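Local coordinates for protein acyl-CoA dehydrogenase (PDB 2Z1Q) that probably catalyses the FAD-dependent oxidation of saturated acyl-CoA thioesters to their 2,3-dehydroacyl-CoA products, passing the electrons to an acceptor, at residues K276-L281 / D363-E368; L281-A286 / E565-A570; L306-S311 / A510-A515. All coordinates share one frame; numbering follows the deposited sequence.

Contact 1 (K276-L281 / D363-E368); sequences KRALEL and DYVVDE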
ATOM      1  N   LYS B 276       9.171   2.775 -12.990  1.00 22.38           N
ATOM      2  CA  LYS B 276       9.035   2.890 -14.441  1.00 24.26           C
ATOM      3  C   LYS B 276       8.481   1.597 -15.028  1.00 24.71           C
ATOM      4  O   LYS B 276       7.580   1.624 -15.868  1.00 24.18           O
ATOM      5  CB  LYS B 276      10.393   3.190 -15.103  1.00 25.24           C
ATOM      6  CG  LYS B 276      10.978   4.554 -14.766  1.00 26.32           C
ATOM      7  CD  LYS B 276      12.310   4.782 -15.471  1.00 28.03           C
ATOM      8  CE  LYS B 276      12.809   6.207 -15.268  1.00 28.13           C
ATOM      9  NZ  LYS B 276      14.161   6.424 -15.868  1.00 27.71           N
ATOM     10  N   ARG B 277       9.009   0.460 -14.587  1.00 25.38           N
ATOM     11  CA  ARG B 277       8.531  -0.814 -15.107  1.00 27.52           C
ATOM     12  C   ARG B 277       7.055  -0.997 -14.801  1.00 27.24           C
ATOM     13  O   ARG B 277       6.280  -1.403 -15.669  1.00 26.41           O
ATOM     14  CB  ARG B 277       9.309  -1.982 -14.500  1.00 31.61           C
ATOM     15  CG  ARG B 277      10.792  -1.791 -14.539  1.00 37.47           C
ATOM     16  CD  ARG B 277      11.262  -1.564 -15.963  1.00 42.10           C
ATOM     17  NE  ARG B 277      12.401  -0.658 -15.993  1.00 48.01           N
ATOM     18  CZ  ARG B 277      13.595  -0.938 -15.483  1.00 49.83           C
ATOM     19  NH1 ARG B 277      13.816  -2.108 -14.895  1.00 49.83           N
ATOM     20  NH2 ARG B 277      14.563  -0.035 -15.545  1.00 50.96           N
ATOM     21  N   ALA B 278       6.676  -0.716 -13.557  1.00 26.28           N
ATOM     22  CA  ALA B 278       5.281  -0.857 -13.153  1.00 25.36           C
ATOM     23  C   ALA B 278       4.421   0.076 -14.003  1.00 26.30           C
ATOM     24  O   ALA B 278       3.274  -0.246 -14.323  1.00 25.66           O
ATOM     25  CB  ALA B 278       5.123  -0.522 -11.668  1.00 22.84           C
ATOM     26  N   LEU B 279       4.984   1.231 -14.364  1.00 27.15           N
ATOM     27  CA  LEU B 279       4.254   2.195 -15.185  1.00 27.50           C
ATOM     28  C   LEU B 279       4.079   1.652 -16.604  1.00 27.45           C
ATOM     29  O   LEU B 279       3.000   1.768 -17.180  1.00 28.21           O
ATOM     30  CB  LEU B 279       4.990   3.544 -15.224  1.00 28.11           C
ATOM     31  CG  LEU B 279       4.159   4.840 -15.335  1.00 29.66           C
ATOM     32  CD1 LEU B 279       5.076   6.000 -15.699  1.00 28.98           C
ATOM     33  CD2 LEU B 279       3.089   4.711 -16.389  1.00 30.25           C
ATOM     34  N   GLU B 280       5.130   1.049 -17.162  1.00 28.25           N
ATOM     35  CA  GLU B 280       5.049   0.473 -18.510  1.00 29.27           C
ATOM     36  C   GLU B 280       3.926  -0.553 -18.522  1.00 27.41           C
ATOM     37  O   GLU B 280       3.078  -0.557 -19.420  1.00 27.39           O
ATOM     38  CB  GLU B 280       6.365  -0.216 -18.900  1.00 31.33           C
ATOM     39  CG  GLU B 280       7.578   0.692 -18.855  1.00 38.70           C
ATOM     40  CD  GLU B 280       8.870  -0.024 -19.226  1.00 42.51           C
ATOM     41  OE1 GLU B 280       9.936   0.633 -19.208  1.00 44.82           O
ATOM     42  OE2 GLU B 280       8.820  -1.236 -19.536  1.00 45.26           O
ATOM     43  N   LEU B 281       3.929  -1.427 -17.516  1.00 26.00           N
ATOM     44  CA  LEU B 281       2.906  -2.458 -17.399  1.00 25.54           C
ATOM     45  C   LEU B 281       1.518  -1.827 -17.305  1.00 24.03           C
ATOM     46  O   LEU B 281       0.587  -2.269 -17.975  1.00 25.75           O
ATOM     47  CB  LEU B 281       3.137  -3.349 -16.162  1.00 21.06           C
ATOM     48  CG  LEU B 281       4.347  -4.294 -16.141  1.00 22.49           C
ATOM     49  CD1 LEU B 281       4.409  -5.017 -14.798  1.00 20.33           C
ATOM     50  CD2 LEU B 281       4.246  -5.304 -17.267  1.00 19.06           C
ATOM     51  N   ASP B 363       6.087   2.457  -4.091  1.00 19.93           N
ATOM     52  CA  ASP B 363       4.965   1.882  -3.348  1.00 23.16           C
ATOM     53  C   ASP B 363       3.657   2.327  -4.009  1.00 20.87           C
ATOM     54  O   ASP B 363       2.798   1.505  -4.359  1.00 18.74           O
ATOM     55  CB  ASP B 363       5.038   2.370  -1.892  1.00 28.12           C
ATOM     56  CG  ASP B 363       3.920   1.821  -1.010  1.00 34.72           C
ATOM     57  OD1 ASP B 363       4.125   0.794  -0.318  1.00 37.61           O
ATOM     58  OD2 ASP B 363       2.828   2.423  -1.012  1.00 39.06           O
ATOM     59  N   TYR B 364       3.522   3.635  -4.193  1.00 20.20           N
ATOM     60  CA  TYR B 364       2.346   4.203  -4.831  1.00 19.16           C
ATOM     61  C   TYR B 364       2.147   3.682  -6.251  1.00 19.00           C
ATOM     62  O   TYR B 364       1.042   3.286  -6.616  1.00 19.37           O
ATOM     63  CB  TYR B 364       2.433   5.728  -4.882  1.00 21.92           C
ATOM     64  CG  TYR B 364       1.304   6.351  -5.665  1.00 20.41           C
ATOM     65  CD1 TYR B 364       0.052   6.534  -5.089  1.00 22.65           C
ATOM     66  CD2 TYR B 364       1.483   6.728  -6.996  1.00 23.67           C
ATOM     67  CE1 TYR B 364      -1.007   7.079  -5.814  1.00 23.58           C
ATOM     68  CE2 TYR B 364       0.430   7.278  -7.737  1.00 24.43           C
ATOM     69  CZ  TYR B 364      -0.811   7.449  -7.137  1.00 25.31           C
ATOM     70  OH  TYR B 364      -1.847   7.994  -7.854  1.00 26.70           O
ATOM     71  N   VAL B 365       3.218   3.686  -7.045  1.00 19.89           N
ATOM     72  CA  VAL B 365       3.163   3.236  -8.433  1.00 21.03           C
ATOM     73  C   VAL B 365       2.764   1.752  -8.559  1.00 19.88           C
ATOM     74  O   VAL B 365       1.891   1.411  -9.361  1.00 20.99           O
ATOM     75  CB  VAL B 365       4.525   3.535  -9.151  1.00 22.05           C
ATOM     76  CG1 VAL B 365       4.535   2.980 -10.571  1.00 21.59           C
ATOM     77  CG2 VAL B 365       4.746   5.057  -9.179  1.00 21.02           C
ATOM     78  N   VAL B 366       3.371   0.861  -7.781  1.00 17.95           N
ATOM     79  CA  VAL B 366       2.950  -0.539  -7.911  1.00 18.32           C
ATOM     80  C   VAL B 366       1.521  -0.733  -7.406  1.00 18.49           C
ATOM     81  O   VAL B 366       0.795  -1.568  -7.919  1.00 20.45           O
ATOM     82  CB  VAL B 366       3.900  -1.539  -7.179  1.00 18.06           C
ATOM     83  CG1 VAL B 366       5.276  -1.464  -7.802  1.00 17.24           C
ATOM     84  CG2 VAL B 366       3.956  -1.252  -5.683  1.00 15.08           C
ATOM     85  N   ASP B 367       1.094   0.065  -6.434  1.00 19.03           N
ATOM     86  CA  ASP B 367      -0.256  -0.074  -5.894  1.00 19.49           C
ATOM     87  C   ASP B 367      -1.334   0.289  -6.905  1.00 18.69           C
ATOM     88  O   ASP B 367      -2.295  -0.457  -7.091  1.00 17.94           O
ATOM     89  CB  ASP B 367      -0.392   0.779  -4.630  1.00 20.31           C
ATOM     90  CG  ASP B 367      -1.695   0.539  -3.915  1.00 23.92           C
ATOM     91  OD1 ASP B 367      -2.073  -0.636  -3.742  1.00 25.14           O
ATOM     92  OD2 ASP B 367      -2.345   1.527  -3.525  1.00 24.55           O
ATOM     93  N   GLU B 368      -1.157   1.426  -7.570  1.00 19.09           N
ATOM     94  CA  GLU B 368      -2.105   1.870  -8.578  1.00 19.39           C
ATOM     95  C   GLU B 368      -1.929   0.987  -9.800  1.00 19.11           C
ATOM     96  O   GLU B 368      -2.859   0.815 -10.579  1.00 21.03           O
ATOM     97  CB  GLU B 368      -1.845   3.328  -8.953  1.00 21.21           C
ATOM     98  CG  GLU B 368      -2.170   4.307  -7.835  1.00 23.99           C
ATOM     99  CD  GLU B 368      -3.604   4.190  -7.358  1.00 25.54           C
ATOM    100  OE1 GLU B 368      -4.457   3.663  -8.097  1.00 23.98           O
ATOM    101  OE2 GLU B 368      -3.880   4.645  -6.230  1.00 31.44           O
TER

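Contact 2 (L281-A286 / E565-A570); sequences LSAQYA and EAVLEA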
ATOM      1  N   LEU B 281       3.929  -1.427 -17.516  1.00 26.00           N
ATOM      2  CA  LEU B 281       2.906  -2.458 -17.399  1.00 25.54           C
ATOM      3  C   LEU B 281       1.518  -1.827 -17.305  1.00 24.03           C
ATOM      4  O   LEU B 281       0.587  -2.269 -17.975  1.00 25.75           O
ATOM      5  CB  LEU B 281       3.137  -3.349 -16.162  1.00 21.06           C
ATOM      6  CG  LEU B 281       4.347  -4.294 -16.141  1.00 22.49           C
ATOM      7  CD1 LEU B 281       4.409  -5.017 -14.798  1.00 20.33           C
ATOM      8  CD2 LEU B 281       4.246  -5.304 -17.267  1.00 19.06           C
ATOM      9  N   SER B 282       1.387  -0.797 -16.472  1.00 22.71           N
ATOM     10  CA  SER B 282       0.101  -0.125 -16.282  1.00 24.12           C
ATOM     11  C   SER B 282      -0.367   0.576 -17.566  1.00 26.03           C
ATOM     12  O   SER B 282      -1.538   0.464 -17.950  1.00 24.93           O
ATOM     13  CB  SER B 282       0.200   0.908 -15.154  1.00 22.09           C
ATOM     14  OG  SER B 282       0.535   0.304 -13.923  1.00 26.61           O
ATOM     15  N   ALA B 283       0.551   1.287 -18.219  1.00 26.14           N
ATOM     16  CA  ALA B 283       0.226   2.006 -19.456  1.00 28.74           C
ATOM     17  C   ALA B 283      -0.201   1.019 -20.527  1.00 29.19           C
ATOM     18  O   ALA B 283      -1.207   1.210 -21.202  1.00 30.10           O
ATOM     19  CB  ALA B 283       1.434   2.792 -19.941  1.00 27.49           C
ATOM     20  N   GLN B 284       0.579  -0.043 -20.675  1.00 30.87           N
ATOM     21  CA  GLN B 284       0.273  -1.054 -21.675  1.00 31.56           C
ATOM     22  C   GLN B 284      -1.078  -1.683 -21.452  1.00 29.02           C
ATOM     23  O   GLN B 284      -1.856  -1.842 -22.399  1.00 30.49           O
ATOM     24  CB  GLN B 284       1.352  -2.130 -21.675  1.00 33.41           C
ATOM     25  CG  GLN B 284       2.675  -1.604 -22.165  1.00 38.94           C
ATOM     26  CD  GLN B 284       3.819  -2.548 -21.893  1.00 41.16           C
ATOM     27  OE1 GLN B 284       4.899  -2.388 -22.448  1.00 43.06           O
ATOM     28  NE2 GLN B 284       3.593  -3.535 -21.025  1.00 43.03           N
ATOM     29  N   TYR B 285      -1.360  -2.052 -20.205  1.00 26.47           N
ATOM     30  CA  TYR B 285      -2.633  -2.671 -19.886  1.00 23.77           C
ATOM     31  C   TYR B 285      -3.776  -1.671 -20.091  1.00 24.31           C
ATOM     32  O   TYR B 285      -4.845  -2.051 -20.579  1.00 22.99           O
ATOM     33  CB  TYR B 285      -2.637  -3.197 -18.444  1.00 23.74           C
ATOM     34  CG  TYR B 285      -3.825  -4.071 -18.131  1.00 22.61           C
ATOM     35  CD1 TYR B 285      -3.911  -5.371 -18.634  1.00 23.79           C
ATOM     36  CD2 TYR B 285      -4.888  -3.582 -17.381  1.00 25.56           C
ATOM     37  CE1 TYR B 285      -5.031  -6.164 -18.397  1.00 24.01           C
ATOM     38  CE2 TYR B 285      -6.028  -4.368 -17.140  1.00 26.48           C
ATOM     39  CZ  TYR B 285      -6.086  -5.656 -17.650  1.00 25.75           C
ATOM     40  OH  TYR B 285      -7.191  -6.437 -17.407  1.00 28.19           O
ATOM     41  N   ALA B 286      -3.551  -0.402 -19.734  1.00 22.56           N
ATOM     42  CA  ALA B 286      -4.572   0.639 -19.890  1.00 24.73           C
ATOM     43  C   ALA B 286      -4.969   0.817 -21.370  1.00 26.11           C
ATOM     44  O   ALA B 286      -6.096   1.184 -21.677  1.00 24.07           O
ATOM     45  CB  ALA B 286      -4.069   1.977 -19.314  1.00 21.61           C
ATOM     46  N   GLU B 565      -2.142  11.116 -21.222  1.00 32.32           N
ATOM     47  CA  GLU B 565      -2.091  11.012 -22.677  1.00 32.53           C
ATOM     48  C   GLU B 565      -0.665  10.707 -23.132  1.00 31.90           C
ATOM     49  O   GLU B 565      -0.447   9.830 -23.975  1.00 32.90           O
ATOM     50  CB  GLU B 565      -2.588  12.309 -23.326  1.00 33.79           C
ATOM     51  CG  GLU B 565      -4.091  12.585 -23.143  1.00 35.82           C
ATOM     52  CD  GLU B 565      -4.967  11.465 -23.698  1.00 38.34           C
ATOM     53  OE1 GLU B 565      -4.455  10.647 -24.497  1.00 38.75           O
ATOM     54  OE2 GLU B 565      -6.167  11.406 -23.346  1.00 38.39           O
ATOM     55  N   ALA B 566       0.304  11.414 -22.557  1.00 30.08           N
ATOM     56  CA  ALA B 566       1.706  11.203 -22.905  1.00 31.64           C
ATOM     57  C   ALA B 566       2.169   9.802 -22.489  1.00 31.66           C
ATOM     58  O   ALA B 566       2.972   9.171 -23.179  1.00 31.61           O
ATOM     59  CB  ALA B 566       2.576  12.254 -22.234  1.00 29.86           C
ATOM     60  N   VAL B 567       1.662   9.332 -21.348  1.00 31.89           N
ATOM     61  CA  VAL B 567       2.016   8.012 -20.838  1.00 30.51           C
ATOM     62  C   VAL B 567       1.490   6.956 -21.800  1.00 30.64           C
ATOM     63  O   VAL B 567       2.233   6.075 -22.233  1.00 28.93           O
ATOM     64  CB  VAL B 567       1.430   7.783 -19.409  1.00 30.35           C
ATOM     65  CG1 VAL B 567       1.562   6.313 -19.002  1.00 30.28           C
ATOM     66  CG2 VAL B 567       2.174   8.651 -18.404  1.00 28.91           C
ATOM     67  N   LEU B 568       0.209   7.051 -22.142  1.00 30.74           N
ATOM     68  CA  LEU B 568      -0.397   6.094 -23.056  1.00 31.50           C
ATOM     69  C   LEU B 568       0.262   6.177 -24.421  1.00 33.06           C
ATOM     70  O   LEU B 568       0.357   5.178 -25.131  1.00 31.82           O
ATOM     71  CB  LEU B 568      -1.900   6.349 -23.179  1.00 31.61           C
ATOM     72  CG  LEU B 568      -2.730   6.088 -21.915  1.00 33.20           C
ATOM     73  CD1 LEU B 568      -4.165   6.543 -22.107  1.00 32.80           C
ATOM     74  CD2 LEU B 568      -2.688   4.607 -21.588  1.00 31.19           C
ATOM     75  N   GLU B 569       0.721   7.370 -24.784  1.00 34.74           N
ATOM     76  CA  GLU B 569       1.377   7.565 -26.067  1.00 36.93           C
ATOM     77  C   GLU B 569       2.750   6.905 -26.084  1.00 36.16           C
ATOM     78  O   GLU B 569       3.120   6.256 -27.063  1.00 36.24           O
ATOM     79  CB  GLU B 569       1.524   9.060 -26.373  1.00 40.52           C
ATOM     80  CG  GLU B 569       2.534   9.358 -27.469  1.00 47.78           C
ATOM     81  CD  GLU B 569       2.134   8.756 -28.801  1.00 52.55           C
ATOM     82  OE1 GLU B 569       3.032   8.525 -29.641  1.00 55.18           O
ATOM     83  OE2 GLU B 569       0.921   8.522 -29.009  1.00 54.86           O
ATOM     84  N   ALA B 570       3.498   7.078 -24.999  1.00 34.29           N
ATOM     85  CA  ALA B 570       4.833   6.506 -24.898  1.00 34.13           C
ATOM     86  C   ALA B 570       4.807   5.075 -24.375  1.00 33.81           C
ATOM     87  O   ALA B 570       5.823   4.383 -24.397  1.00 34.76           O
ATOM     88  CB  ALA B 570       5.699   7.371 -23.992  1.00 33.03           C
TER
HETATM   89  O   HOH W   1       0.141   2.738 -23.768  1.00 40.22           O

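Contact 3 (L306-S311 / A510-A515); sequences LGEMAS and ARIYLA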
ATOM      1  N   LEU B 306      -2.380   7.318 -13.908  1.00 21.85           N
ATOM      2  CA  LEU B 306      -1.288   7.343 -14.885  1.00 22.29           C
ATOM      3  C   LEU B 306      -0.542   8.673 -14.860  1.00 22.89           C
ATOM      4  O   LEU B 306       0.683   8.704 -14.964  1.00 21.50           O
ATOM      5  CB  LEU B 306      -1.834   7.088 -16.301  1.00 21.77           C
ATOM      6  CG  LEU B 306      -2.382   5.688 -16.590  1.00 22.42           C
ATOM      7  CD1 LEU B 306      -3.053   5.669 -17.955  1.00 22.38           C
ATOM      8  CD2 LEU B 306      -1.249   4.662 -16.521  1.00 20.68           C
ATOM      9  N   GLY B 307      -1.277   9.772 -14.708  1.00 24.21           N
ATOM     10  CA  GLY B 307      -0.634  11.074 -14.645  1.00 23.81           C
ATOM     11  C   GLY B 307       0.140  11.239 -13.347  1.00 24.97           C
ATOM     12  O   GLY B 307       1.295  11.677 -13.356  1.00 25.72           O
ATOM     13  N   GLU B 308      -0.487  10.887 -12.224  1.00 25.65           N
ATOM     14  CA  GLU B 308       0.180  11.016 -10.928  1.00 25.89           C
ATOM     15  C   GLU B 308       1.419  10.118 -10.883  1.00 24.22           C
ATOM     16  O   GLU B 308       2.458  10.514 -10.366  1.00 26.45           O
ATOM     17  CB  GLU B 308      -0.791  10.658  -9.782  1.00 25.57           C
ATOM     18  CG  GLU B 308      -0.220  10.889  -8.400  1.00 26.74           C
ATOM     19  CD  GLU B 308       0.130  12.344  -8.136  1.00 29.39           C
ATOM     20  OE1 GLU B 308       0.987  12.610  -7.260  1.00 26.98           O
ATOM     21  OE2 GLU B 308      -0.458  13.229  -8.796  1.00 27.82           O
ATOM     22  N   MET B 309       1.316   8.910 -11.426  1.00 23.83           N
ATOM     23  CA  MET B 309       2.462   8.001 -11.446  1.00 22.70           C
ATOM     24  C   MET B 309       3.664   8.616 -12.162  1.00 22.12           C
ATOM     25  O   MET B 309       4.778   8.630 -11.625  1.00 23.03           O
ATOM     26  CB  MET B 309       2.081   6.685 -12.129  1.00 24.43           C
ATOM     27  CG  MET B 309       1.198   5.783 -11.295  1.00 25.62           C
ATOM     28  SD  MET B 309       0.578   4.407 -12.272  1.00 34.37           S
ATOM     29  CE  MET B 309      -1.108   4.692 -12.135  1.00 28.59           C
ATOM     30  N   ALA B 310       3.454   9.130 -13.370  1.00 22.66           N
ATOM     31  CA  ALA B 310       4.540   9.743 -14.135  1.00 23.86           C
ATOM     32  C   ALA B 310       5.101  10.948 -13.389  1.00 24.40           C
ATOM     33  O   ALA B 310       6.295  11.197 -13.381  1.00 26.29           O
ATOM     34  CB  ALA B 310       4.042  10.161 -15.513  1.00 23.47           C
ATOM     35  N   SER B 311       4.237  11.695 -12.728  1.00 25.46           N
ATOM     36  CA  SER B 311       4.717  12.842 -11.995  1.00 25.53           C
ATOM     37  C   SER B 311       5.627  12.443 -10.824  1.00 26.11           C
ATOM     38  O   SER B 311       6.732  12.976 -10.695  1.00 25.53           O
ATOM     39  CB  SER B 311       3.538  13.677 -11.488  1.00 25.05           C
ATOM     40  OG  SER B 311       4.007  14.782 -10.733  1.00 25.84           O
ATOM     41  N   ALA B 510       6.390  18.572 -13.147  1.00 30.37           N
ATOM     42  CA  ALA B 510       6.945  19.304 -12.029  1.00 30.25           C
ATOM     43  C   ALA B 510       5.848  20.082 -11.298  1.00 30.63           C
ATOM     44  O   ALA B 510       5.847  20.154 -10.074  1.00 29.88           O
ATOM     45  CB  ALA B 510       8.021  20.248 -12.520  1.00 29.32           C
ATOM     46  N   ARG B 511       4.913  20.646 -12.061  1.00 31.40           N
ATOM     47  CA  ARG B 511       3.823  21.447 -11.493  1.00 33.17           C
ATOM     48  C   ARG B 511       2.849  20.580 -10.690  1.00 31.01           C
ATOM     49  O   ARG B 511       2.386  20.972  -9.622  1.00 30.31           O
ATOM     50  CB  ARG B 511       3.095  22.202 -12.626  1.00 35.64           C
ATOM     51  CG  ARG B 511       2.071  23.250 -12.190  1.00 40.92           C
ATOM     52  CD  ARG B 511       1.636  24.115 -13.378  1.00 43.54           C
ATOM     53  NE  ARG B 511       2.790  24.784 -13.972  1.00 46.68           N
ATOM     54  CZ  ARG B 511       3.209  24.605 -15.222  1.00 47.32           C
ATOM     55  NH1 ARG B 511       4.279  25.257 -15.659  1.00 45.88           N
ATOM     56  NH2 ARG B 511       2.555  23.782 -16.036  1.00 47.80           N
ATOM     57  N   ILE B 512       2.553  19.398 -11.214  1.00 30.23           N
ATOM     58  CA  ILE B 512       1.664  18.453 -10.559  1.00 27.83           C
ATOM     59  C   ILE B 512       2.218  18.052  -9.194  1.00 28.08           C
ATOM     60  O   ILE B 512       1.479  17.954  -8.212  1.00 27.74           O
ATOM     61  CB  ILE B 512       1.509  17.207 -11.451  1.00 26.95           C
ATOM     62  CG1 ILE B 512       0.587  17.541 -12.624  1.00 24.09           C
ATOM     63  CG2 ILE B 512       1.017  16.016 -10.640  1.00 22.47           C
ATOM     64  CD1 ILE B 512       0.512  16.441 -13.639  1.00 18.88           C
ATOM     65  N   TYR B 513       3.528  17.843  -9.137  1.00 27.96           N
ATOM     66  CA  TYR B 513       4.200  17.434  -7.911  1.00 29.49           C
ATOM     67  C   TYR B 513       4.278  18.591  -6.916  1.00 30.41           C
ATOM     68  O   TYR B 513       3.994  18.425  -5.719  1.00 31.39           O
ATOM     69  CB  TYR B 513       5.608  16.922  -8.249  1.00 27.39           C
ATOM     70  CG  TYR B 513       6.332  16.361  -7.059  1.00 27.36           C
ATOM     71  CD1 TYR B 513       6.191  15.019  -6.713  1.00 25.74           C
ATOM     72  CD2 TYR B 513       7.071  17.187  -6.214  1.00 26.27           C
ATOM     73  CE1 TYR B 513       6.752  14.512  -5.561  1.00 22.80           C
ATOM     74  CE2 TYR B 513       7.643  16.685  -5.038  1.00 27.37           C
ATOM     75  CZ  TYR B 513       7.466  15.339  -4.721  1.00 24.58           C
ATOM     76  OH  TYR B 513       7.924  14.794  -3.548  1.00 23.39           O
ATOM     77  N   LEU B 514       4.661  19.758  -7.420  1.00 30.74           N
ATOM     78  CA  LEU B 514       4.782  20.968  -6.615  1.00 30.65           C
ATOM     79  C   LEU B 514       3.484  21.325  -5.871  1.00 30.83           C
ATOM     80  O   LEU B 514       3.489  21.500  -4.648  1.00 30.85           O
ATOM     81  CB  LEU B 514       5.202  22.134  -7.514  1.00 31.51           C
ATOM     82  CG  LEU B 514       5.222  23.517  -6.864  1.00 31.95           C
ATOM     83  CD1 LEU B 514       6.122  23.472  -5.648  1.00 32.31           C
ATOM     84  CD2 LEU B 514       5.708  24.568  -7.855  1.00 31.99           C
ATOM     85  N   ALA B 515       2.377  21.433  -6.605  1.00 29.75           N
ATOM     86  CA  ALA B 515       1.084  21.774  -6.006  1.00 29.57           C
ATOM     87  C   ALA B 515       0.753  20.854  -4.833  1.00 30.84           C
ATOM     88  O   ALA B 515       0.428  21.316  -3.737  1.00 30.13           O
ATOM     89  CB  ALA B 515      -0.026  21.693  -7.054  1.00 28.29           C
TER

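Contact 1 (K276-L281 / D363-E368)
Ala278 and Val366 mark the closest backbone approach of two helical segments that run in nearly the same direction, their CA atoms 5.7 Å apart. The segment axes come within 8.8 Å and diverge by only 20°, a spacing allowed by the small Ala278 at the meeting point. Its CB, directed at the other helix, touches two consecutive valines: Val365 CG1 lies 3.7 Å from Ala278 CB. Val366 CG1 approaches Ala278 CB from the neighbouring position at 4.0 Å, so the methyl is met by one branch of each valine. For Val365 the branch is set by chi1 of 176°, which places CG1 opposite the backbone N; it also lies 4.2 Å from Leu279 N. The contact belongs to the helical bundle of the C-terminal acyl-CoA dehydrogenase domain, joining helix 252-288 to helix 348-372. No hydrogen bond crosses between the segments, and all four touching residues are buried. Ile384 and Ala391 of helix 383-392 pack on Ala278 and Val366 respectively, while Ile313 of helix 300-331 meets Leu279. On the side of 363-368 turned from 276-281, Asp367 forms salt bridges with Arg392 and Arg395 of the second subunit.

Contact 2 (L281-A286 / E565-A570)
Ala283 and Ala286 meet Val567 and Leu568 in an apolar crossing of two helices, where the last helix of the chain, 556-570, lies over the long helix 252-288 of the C-terminal helical bundle. The arrangement is close to perpendicular: the segment axes cross at -87° and approach to 8.8 Å. At the crossing point the CA atoms of Ala283 and Leu568 are 5.5 Å apart, a closeness that the alanine on one side makes possible.

Two side-chain pairs carry the packing. Ala283 CB points at the last helix and meets Val567 CG1 at 3.6 Å. Chi1 of 169° turns that branch of the valine opposite its own backbone N and beside its carbonyl carbon. One turn beyond Ala283 on helix 252-288, Ala286 receives a single methyl of Leu568: Leu568 CD2 stands 3.7 Å from Ala286 CB. The same Leu568 CD2 lies equally near Ala283 O, at 3.7 Å, so it rests against backbone as well as side chain. Leu306 of helix 300-331 packs on Ala286, Val567 and Leu568, and thus adds a third helix to the apolar cluster.

The side of 281-286 turned away from the last helix borders the cofactor: Tyr285 points that way, stacks on His373 and touches FAD. Ala286, although it faces Leu568, also has its side chain only about 6 Å from FAD. The crossing therefore packs against a helix that borders the flavin nucleotide site.

No direct hydrogen bond joins the segments, but a water bridges their backbones. It donates a weak bond to Ala283 O at 3.3 Å, an oxygen that also accepts from Thr287 OG1, and a shorter one of 2.8 Å to Leu568 O.

Contact 3 (L306-S311 / A510-A515)
Ser311 and Glu308, one turn apart on helix 300-331, meet Ile512 and Tyr513 at a right-angled helix crossing that joins helix 300-331 of the C-terminal helical bundle to helix 505-528, in a second C-terminal acyl-CoA dehydrogenase family region. The segment axes cross at -90° with a closest approach of 9.3 Å, and the nearest CA atoms, Ser311 and Tyr513, are 6.2 Å apart.

Van der Waals packing accounts for the direct contact. Ile512 aims its CG2 methyl at the serine: CG2 lies 3.2 Å from Ser311 OG, a tight approach, and is backed by Ser311 CB at a longer distance. Tyr513 adds its CB, 3.6 Å from Ser311 OG; its side chain also packs on Ala491 and Ala492 of helix 476-502. Glu308 and Ile512 run past each other in opposite directions, with Glu308 OE2 coming 3.7 Å from Ile512 CG2. A bend at chi2 of 62° brings the carboxylate round toward the isoleucine.

The polar ends find their main partners outside the two segments. Glu308 is held by both carboxylate oxygens, OE1 in a salt bridge with Arg312 NE and OE2 in another with Arg560 NE, the latter on helix 556-570. With two guanidinium groups at hand, this buried carboxylate is probably kept negatively charged.

Hydrogen bonding fixes the serine. Chi1 of 178° points OG at the crossing helix, where it bonds to Leu509 O; Tyr513 N, although 3.5 Å from Ser311 OG, is badly angled and makes no hydrogen bond with it.

Overall arrangement
All three contacts are buried, and none has a direct hydrogen bond between its segments. Contacts 1 and 2 share helix 252-288: contact 1 pairs it nearly parallel with a bundle neighbour, whereas contact 2 crosses it almost perpendicularly near FAD. Contact 3, also perpendicular, instead uses helix 300-331, which follows helix 252-288 in the chain. Alanines and branched apolar residues dominate contacts 1 and 2, with one bridging water in the latter; contact 3 places a serine and a carboxylate against isoleucine. The contacts interlock: Leu279 CD2 of contact 1 reaches Val567 CG1 of contact 2 at 3.4 Å, and Val567 CG2 packs on Ala310 CB of 306-311 at 3.8 Å.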